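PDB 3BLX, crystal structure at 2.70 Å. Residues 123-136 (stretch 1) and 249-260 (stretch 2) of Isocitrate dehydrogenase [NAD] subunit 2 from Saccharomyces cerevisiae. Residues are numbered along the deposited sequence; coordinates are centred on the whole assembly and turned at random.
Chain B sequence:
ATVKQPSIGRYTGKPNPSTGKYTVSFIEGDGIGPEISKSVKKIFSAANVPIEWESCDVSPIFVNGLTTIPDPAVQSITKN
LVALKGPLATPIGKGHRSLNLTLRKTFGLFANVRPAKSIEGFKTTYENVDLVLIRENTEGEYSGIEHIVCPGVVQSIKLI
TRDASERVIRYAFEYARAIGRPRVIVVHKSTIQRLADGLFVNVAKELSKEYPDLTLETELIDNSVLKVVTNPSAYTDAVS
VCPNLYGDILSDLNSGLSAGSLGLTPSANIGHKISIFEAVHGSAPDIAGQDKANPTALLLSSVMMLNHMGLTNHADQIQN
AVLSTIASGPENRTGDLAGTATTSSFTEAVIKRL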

# COMPACT_ATOMS: atom_id res chain seq x y z
N LYS B 123 2.03 -20.52 55.61
CA LYS B 123 3.20 -20.86 54.82
C LYS B 123 3.11 -20.32 53.40
O LYS B 123 2.36 -20.82 52.56
CB LYS B 123 3.39 -22.39 54.79
CG LYS B 123 4.59 -22.90 54.00
CD LYS B 123 5.90 -22.67 54.73
CE LYS B 123 7.06 -23.34 54.01
NZ LYS B 123 7.32 -22.72 52.68
N THR B 124 3.88 -19.27 53.14
CA THR B 124 4.03 -18.75 51.79
C THR B 124 5.47 -18.97 51.35
O THR B 124 6.32 -19.36 52.15
CB THR B 124 3.67 -17.25 51.71
OG1 THR B 124 4.40 -16.53 52.72
CG2 THR B 124 2.19 -17.05 51.93
N THR B 125 5.74 -18.69 50.08
CA THR B 125 7.06 -19.00 49.55
C THR B 125 8.19 -18.11 50.10
O THR B 125 9.31 -18.56 50.29
CB THR B 125 7.05 -19.16 47.98
OG1 THR B 125 8.34 -18.85 47.45
CG2 THR B 125 6.00 -18.28 47.33
N TYR B 126 7.89 -16.86 50.42
CA TYR B 126 8.87 -15.99 51.08
C TYR B 126 8.49 -15.82 52.54
O TYR B 126 7.31 -15.86 52.88
CB TYR B 126 8.98 -14.62 50.38
CG TYR B 126 9.57 -14.69 48.98
CD1 TYR B 126 10.91 -14.43 48.76
CD2 TYR B 126 8.80 -15.04 47.89
CE1 TYR B 126 11.47 -14.53 47.49
CE2 TYR B 126 9.35 -15.15 46.62
CZ TYR B 126 10.68 -14.89 46.42
OH TYR B 126 11.21 -15.00 45.15
N GLU B 127 9.47 -15.63 53.41
CA GLU B 127 9.20 -15.51 54.85
C GLU B 127 9.79 -14.28 55.49
O GLU B 127 10.82 -13.76 55.05
CB GLU B 127 9.69 -16.76 55.59
CG GLU B 127 9.20 -18.05 54.97
CD GLU B 127 9.35 -19.24 55.89
OE1 GLU B 127 10.05 -19.10 56.92
OE2 GLU B 127 8.78 -20.31 55.57
N ASN B 128 9.14 -13.82 56.54
CA ASN B 128 9.63 -12.71 57.34
C ASN B 128 9.74 -11.42 56.58
O ASN B 128 10.60 -10.60 56.85
CB ASN B 128 10.97 -13.04 57.99
CG ASN B 128 10.84 -14.07 59.08
OD1 ASN B 128 11.52 -15.09 59.04
ND2 ASN B 128 9.95 -13.82 60.05
N VAL B 129 8.84 -11.24 55.62
CA VAL B 129 8.80 -9.99 54.90
C VAL B 129 7.87 -8.99 55.60
O VAL B 129 6.75 -9.31 55.96
CB VAL B 129 8.47 -10.21 53.38
CG1 VAL B 129 8.09 -11.62 53.09
CG2 VAL B 129 7.41 -9.25 52.89
N ASP B 130 8.37 -7.79 55.82
CA ASP B 130 7.55 -6.73 56.38
C ASP B 130 7.95 -5.40 55.72
O ASP B 130 8.73 -4.64 56.26
CB ASP B 130 7.66 -6.68 57.91
CG ASP B 130 6.69 -5.71 58.54
OD1 ASP B 130 6.02 -4.96 57.78
OD2 ASP B 130 6.60 -5.67 59.79
N LEU B 131 7.39 -5.15 54.54
CA LEU B 131 7.83 -4.05 53.71
C LEU B 131 6.86 -2.90 53.73
O LEU B 131 5.66 -3.10 53.81
CB LEU B 131 8.00 -4.56 52.28
CG LEU B 131 9.12 -5.59 52.19
CD1 LEU B 131 9.10 -6.35 50.87
CD2 LEU B 131 10.45 -4.91 52.42
N VAL B 132 7.38 -1.68 53.68
CA VAL B 132 6.53 -0.49 53.57
C VAL B 132 7.02 0.40 52.42
O VAL B 132 8.16 0.86 52.45
CB VAL B 132 6.47 0.32 54.89
CG1 VAL B 132 5.60 1.52 54.73
CG2 VAL B 132 5.94 -0.54 55.99
N LEU B 133 6.16 0.63 51.42
CA LEU B 133 6.47 1.48 50.28
C LEU B 133 5.51 2.67 50.16
O LEU B 133 4.31 2.49 50.13
CB LEU B 133 6.46 0.67 48.99
CG LEU B 133 6.78 1.45 47.71
CD1 LEU B 133 8.17 2.02 47.78
CD2 LEU B 133 6.64 0.59 46.47
N ILE B 134 6.04 3.89 50.13
CA ILE B 134 5.22 5.06 49.88
C ILE B 134 5.53 5.56 48.46
O ILE B 134 6.68 5.80 48.11
CB ILE B 134 5.47 6.18 50.90
CG1 ILE B 134 4.81 5.87 52.24
CG2 ILE B 134 4.85 7.46 50.44
CD1 ILE B 134 5.52 4.88 53.05
N ARG B 135 4.52 5.70 47.62
CA ARG B 135 4.76 6.17 46.28
C ARG B 135 3.97 7.44 45.97
O ARG B 135 2.88 7.63 46.50
CB ARG B 135 4.47 5.06 45.28
CG ARG B 135 3.08 5.06 44.74
CD ARG B 135 3.11 4.76 43.22
NE ARG B 135 1.79 4.47 42.66
CZ ARG B 135 1.06 3.39 42.96
NH1 ARG B 135 1.51 2.47 43.81
NH2 ARG B 135 -0.13 3.23 42.41
N GLU B 136 4.54 8.32 45.14
CA GLU B 136 3.85 9.54 44.71
C GLU B 136 2.67 9.20 43.77
O GLU B 136 2.75 8.27 42.98
CB GLU B 136 4.87 10.46 44.02
CG GLU B 136 4.65 11.96 44.24
CD GLU B 136 3.53 12.55 43.41
OE1 GLU B 136 3.20 11.98 42.35
OE2 GLU B 136 2.97 13.59 43.81
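Stretch 2 249-260: ILSDLNSGLSAG

A helix laid along a β-strand is a recurring theme of α/β proteins, and residues 249–260 of this dehydrogenase subunit illustrate how such packing can form without a single hydrogen bond between the two segments, side chains of the strand and its preceding loop resting on both side chains and backbone of the helix. Residues 249–258 are helical, continuing a helix that begins earlier in the chain; Ala-259 is the first to leave helical angles, and Gly-260 follows with phi/psi of 87°/13°. The helix runs nearly antiparallel to strand 130–136, with a signed crossing angle of -163° and an axial approach of 9.2 Å, so that advancing along stretch 1 means descending the helix from its C-terminal end.

The loop before the strand meets that end first. Thr-124 OG1 lies 3.7 Å from Ser-258 O, but its hydrogen bond is local, to Tyr-126 O at 3.0 Å. Tyr-126 then makes the closest approach: its CB is 3.1 Å from Leu-257 O, while Leu-257, in the mt rotamer, sets CD2 over one ring face, 3.5 Å from the centroid and only 7° off the normal, a CH-π contact. Val-129 adds CG1 at 3.8 Å from Leu-257 O and CG2 at 3.8 Å from Ser-258 CB.

Within the strand, the alternation of side chains governs the fit. Leu-131, Leu-133 and Arg-135 point toward the helix, whereas Asp-130 and Val-132 point away. Leu-131 CD1 sits 4.1 Å from Leu-257 CD1 and 3.7 Å from Asn-254 OD1. One helical turn earlier, Leu-133 CD2 packs 3.5 Å from Leu-250 CB and 3.4 Å from Ser-251 N, while its CB lies 3.8 Å from Asn-254 ND2. Arg-135 closes the series, NH1 standing 3.7 Å from Ser-251 OG. No hydrogen bond joins the stretches; their contact buries 585 Å², both sides summed.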

# COMPACT_ATOMS: atom_id res chain seq x y z
N ILE B 249 5.16 -0.84 39.92
CA ILE B 249 5.96 -2.05 39.81
C ILE B 249 6.54 -2.54 41.14
O ILE B 249 6.50 -3.73 41.45
CB ILE B 249 7.15 -1.82 38.86
CG1 ILE B 249 6.65 -1.54 37.44
CG2 ILE B 249 8.10 -2.99 38.86
CD1 ILE B 249 7.71 -0.93 36.58
N LEU B 250 7.08 -1.63 41.93
CA LEU B 250 7.66 -2.00 43.21
C LEU B 250 6.62 -2.50 44.20
O LEU B 250 6.83 -3.52 44.83
CB LEU B 250 8.46 -0.85 43.82
CG LEU B 250 9.75 -0.55 43.05
CD1 LEU B 250 10.61 0.43 43.84
CD2 LEU B 250 10.50 -1.84 42.74
N SER B 251 5.51 -1.79 44.34
CA SER B 251 4.50 -2.23 45.27
C SER B 251 3.90 -3.60 44.91
O SER B 251 3.56 -4.39 45.80
CB SER B 251 3.43 -1.16 45.47
OG SER B 251 2.73 -0.96 44.27
N ASP B 252 3.80 -3.90 43.62
CA ASP B 252 3.27 -5.19 43.17
C ASP B 252 4.28 -6.33 43.33
O ASP B 252 3.92 -7.49 43.49
CB ASP B 252 2.77 -5.11 41.72
CG ASP B 252 1.27 -4.74 41.61
OD1 ASP B 252 0.79 -3.85 42.35
OD2 ASP B 252 0.58 -5.35 40.75
N LEU B 253 5.56 -5.99 43.27
CA LEU B 253 6.62 -6.93 43.55
C LEU B 253 6.69 -7.24 45.06
O LEU B 253 6.92 -8.36 45.46
CB LEU B 253 7.94 -6.33 43.06
CG LEU B 253 9.23 -7.10 43.18
CD1 LEU B 253 10.18 -6.68 42.09
CD2 LEU B 253 9.83 -6.82 44.51
N ASN B 254 6.47 -6.23 45.89
CA ASN B 254 6.40 -6.44 47.33
C ASN B 254 5.26 -7.39 47.71
O ASN B 254 5.43 -8.28 48.54
CB ASN B 254 6.29 -5.09 48.08
CG ASN B 254 7.56 -4.25 47.97
OD1 ASN B 254 8.61 -4.74 47.52
ND2 ASN B 254 7.48 -2.99 48.40
N SER B 255 4.11 -7.21 47.10
CA SER B 255 2.97 -8.06 47.38
C SER B 255 3.20 -9.48 46.88
O SER B 255 2.64 -10.44 47.41
CB SER B 255 1.69 -7.46 46.78
OG SER B 255 1.33 -6.27 47.48
N GLY B 256 4.04 -9.63 45.86
CA GLY B 256 4.44 -10.94 45.39
C GLY B 256 5.36 -11.62 46.39
O GLY B 256 5.40 -12.85 46.48
N LEU B 257 6.09 -10.82 47.16
CA LEU B 257 6.99 -11.38 48.15
C LEU B 257 6.18 -11.82 49.37
O LEU B 257 6.39 -12.91 49.90
CB LEU B 257 8.05 -10.36 48.55
CG LEU B 257 9.10 -10.11 47.46
CD1 LEU B 257 10.05 -8.99 47.83
CD2 LEU B 257 9.83 -11.40 47.14
N SER B 258 5.25 -11.00 49.79
CA SER B 258 4.51 -11.27 51.01
C SER B 258 3.46 -12.36 50.86
O SER B 258 3.24 -13.13 51.79
CB SER B 258 3.89 -9.98 51.57
OG SER B 258 2.90 -9.49 50.71
N ALA B 259 2.85 -12.46 49.68
CA ALA B 259 1.67 -13.30 49.52
C ALA B 259 1.57 -14.05 48.19
O ALA B 259 0.88 -15.07 48.10
CB ALA B 259 0.40 -12.47 49.76
N GLY B 260 2.22 -13.56 47.15
CA GLY B 260 2.11 -14.17 45.83
C GLY B 260 0.93 -13.63 45.05
O GLY B 260 0.55 -14.21 44.03